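PDB 6GAQ: flavodoxin from Bacillus cereus, which binds flavin mononucleotide and probably serves as a low-potential electron donor to a number of redox enzymes. Local coordinates for residues Gln125-Ile130 and Lys142-Phe146. Sequence-based numbering, arbitrary orientation.
Sequences QEGLKI and KCSNF
Gln125 and Lys142 each reach across to a backbone carbonyl of the other segment, joining the edge strand to the C-terminal helix. Gln125 NE2 donates to Phe146 O at 2.9 Å with an N-H...O angle of 157°; the acceptor lies almost in the amide plane, although the donor is tilted from the carbonyl plane. In return, Lys142 NZ reaches Lys129 O at 2.9 Å and lies in the plane of that carbonyl, its chain bending at chi3 (79°) to get there. NE2 of the Gln125 amide also sits over one face of the Phe146 ring, offset toward the rim, 3.2 Å from Phe146 CD1, with the amide plane nearly perpendicular to the ring. On the opposite face sits Leu128 CB, a CH-pi contact 3.7 Å from the Phe146 ring centroid, while Glu126 O meets the ring edge in plane, 3.3 Å from Phe146 CE1. With CG anti to the backbone N (chi1 180°), Phe146 slots its ring between glutamine and leucine. Farther along the strand, Leu128 CD2 and Ile130 CD1 converge on Cys143 SG, and Ile130 CD1 also packs 3.8 Å from Lys142 CE, the two side chains running past each other in opposite directions. Ile25 of helix 21-35 touches Leu128, Ile130 and Cys143, extending this apolar layer. Residues 142-146 of helix 137-152 run antiparallel to residues 128-130 of strand 122-131, within the last beta-alpha unit of the flavodoxin fold, near a bound calcium ion beside Ile130. One amide, that of Gln125, thus ties down both backbone and side chain of Phe146, which probably limits rotation of the ring between NE2 and Leu128 CB.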
loop_
_atom_site.group_PDB
_atom_site.type_symbol
_atom_site.label_atom_id
_atom_site.label_comp_id
_atom_site.label_asym_id
_atom_site.label_seq_id
_atom_site.Cartn_x
_atom_site.Cartn_y
_atom_site.Cartn_z
ATOM N N GLN A 125 5.562 -9.546 2.891
ATOM C CA GLN A 125 6.269 -9.637 1.621
ATOM C C GLN A 125 6.817 -8.269 1.241
ATOM O O GLN A 125 6.363 -7.235 1.736
ATOM C CB GLN A 125 5.359 -10.178 0.510
ATOM C CG GLN A 125 4.087 -9.376 0.298
ATOM C CD GLN A 125 3.048 -10.139 -0.501
ATOM O OE1 GLN A 125 2.726 -11.285 -0.187
ATOM N NE2 GLN A 125 2.520 -9.506 -1.541
ATOM N N GLU A 126 7.804 -8.288 0.347
ATOM C CA GLU A 126 8.407 -7.060 -0.146
ATOM C C GLU A 126 7.404 -6.270 -0.979
ATOM O O GLU A 126 6.503 -6.831 -1.608
ATOM C CB GLU A 126 9.656 -7.376 -0.973
ATOM C CG GLU A 126 10.451 -6.161 -1.435
ATOM C CD GLU A 126 10.861 -5.254 -0.289
ATOM O OE1 GLU A 126 11.251 -5.774 0.777
ATOM O OE2 GLU A 126 10.795 -4.018 -0.459
ATOM N N GLY A 127 7.569 -4.949 -0.975
ATOM C CA GLY A 127 6.591 -4.084 -1.600
ATOM C C GLY A 127 6.553 -4.226 -3.110
ATOM O O GLY A 127 7.528 -4.613 -3.757
ATOM N N LEU A 128 5.391 -3.901 -3.671
ATOM C CA LEU A 128 5.186 -3.892 -5.111
ATOM C C LEU A 128 5.568 -2.525 -5.668
ATOM O O LEU A 128 5.061 -1.497 -5.207
ATOM C CB LEU A 128 3.729 -4.218 -5.447
ATOM C CG LEU A 128 3.188 -3.791 -6.812
ATOM C CD1 LEU A 128 3.797 -4.633 -7.924
ATOM C CD2 LEU A 128 1.667 -3.881 -6.830
ATOM N N LYS A 129 6.463 -2.519 -6.651
ATOM C CA LYS A 129 6.963 -1.294 -7.266
ATOM C C LYS A 129 6.560 -1.289 -8.735
ATOM O O LYS A 129 7.078 -2.081 -9.530
ATOM C CB LYS A 129 8.476 -1.184 -7.100
ATOM C CG LYS A 129 8.952 -1.587 -5.715
ATOM C CD LYS A 129 10.407 -1.238 -5.496
ATOM C CE LYS A 129 11.163 -2.427 -4.933
ATOM N NZ LYS A 129 10.391 -3.160 -3.891
ATOM N N ILE A 130 5.633 -0.405 -9.089
ATOM C CA ILE A 130 5.145 -0.254 -10.455
ATOM C C ILE A 130 5.647 1.084 -10.984
ATOM O O ILE A 130 5.727 2.059 -10.229
ATOM C CB ILE A 130 3.604 -0.335 -10.507
ATOM C CG1 ILE A 130 3.124 -1.743 -10.147
ATOM C CG2 ILE A 130 3.062 0.096 -11.873
ATOM C CD1 ILE A 130 3.260 -2.761 -11.272
ATOM N N LYS A 142 2.248 -8.169 -12.546
ATOM C CA LYS A 142 2.962 -7.835 -11.318
ATOM C C LYS A 142 1.986 -7.618 -10.168
ATOM O O LYS A 142 2.187 -8.132 -9.061
ATOM C CB LYS A 142 3.827 -6.590 -11.530
ATOM C CG LYS A 142 5.210 -6.876 -12.093
ATOM C CD LYS A 142 5.868 -5.606 -12.618
ATOM C CE LYS A 142 6.446 -4.769 -11.488
ATOM N NZ LYS A 142 7.148 -3.559 -12.000
ATOM N N CYS A 143 0.917 -6.858 -10.417
ATOM C CA CYS A 143 -0.096 -6.644 -9.389
ATOM C C CYS A 143 -0.825 -7.939 -9.054
ATOM O O CYS A 143 -1.139 -8.196 -7.885
ATOM C CB CYS A 143 -1.090 -5.576 -9.847
ATOM S SG CYS A 143 -0.349 -3.995 -10.312
ATOM N N SER A 144 -1.101 -8.764 -10.067
ATOM C CA SER A 144 -1.820 -10.013 -9.833
ATOM C C SER A 144 -1.013 -10.962 -8.954
ATOM O O SER A 144 -1.569 -11.620 -8.067
ATOM C CB SER A 144 -2.165 -10.675 -11.166
ATOM O OG SER A 144 -2.963 -11.829 -10.972
ATOM N N ASN A 145 0.299 -11.046 -9.185
ATOM C CA ASN A 145 1.136 -11.914 -8.361
ATOM C C ASN A 145 1.266 -11.373 -6.942
ATOM O O ASN A 145 1.253 -12.143 -5.975
ATOM C CB ASN A 145 2.516 -12.076 -8.999
ATOM C CG ASN A 145 2.457 -12.750 -10.354
ATOM O OD1 ASN A 145 1.528 -13.503 -10.647
ATOM N ND2 ASN A 145 3.451 -12.480 -11.193
ATOM N N PHE A 146 1.393 -10.052 -6.801
ATOM C CA PHE A 146 1.543 -9.452 -5.479
ATOM C C PHE A 146 0.308 -9.697 -4.621
ATOM O O PHE A 146 0.415 -10.102 -3.457
ATOM C CB PHE A 146 1.820 -7.954 -5.620
ATOM C CG PHE A 146 1.988 -7.238 -4.308
ATOM C CD1 PHE A 146 3.217 -7.214 -3.670
ATOM C CD2 PHE A 146 0.920 -6.580 -3.720
ATOM C CE1 PHE A 146 3.375 -6.553 -2.464
ATOM C CE2 PHE A 146 1.071 -5.920 -2.515
ATOM C CZ PHE A 146 2.301 -5.906 -1.887
#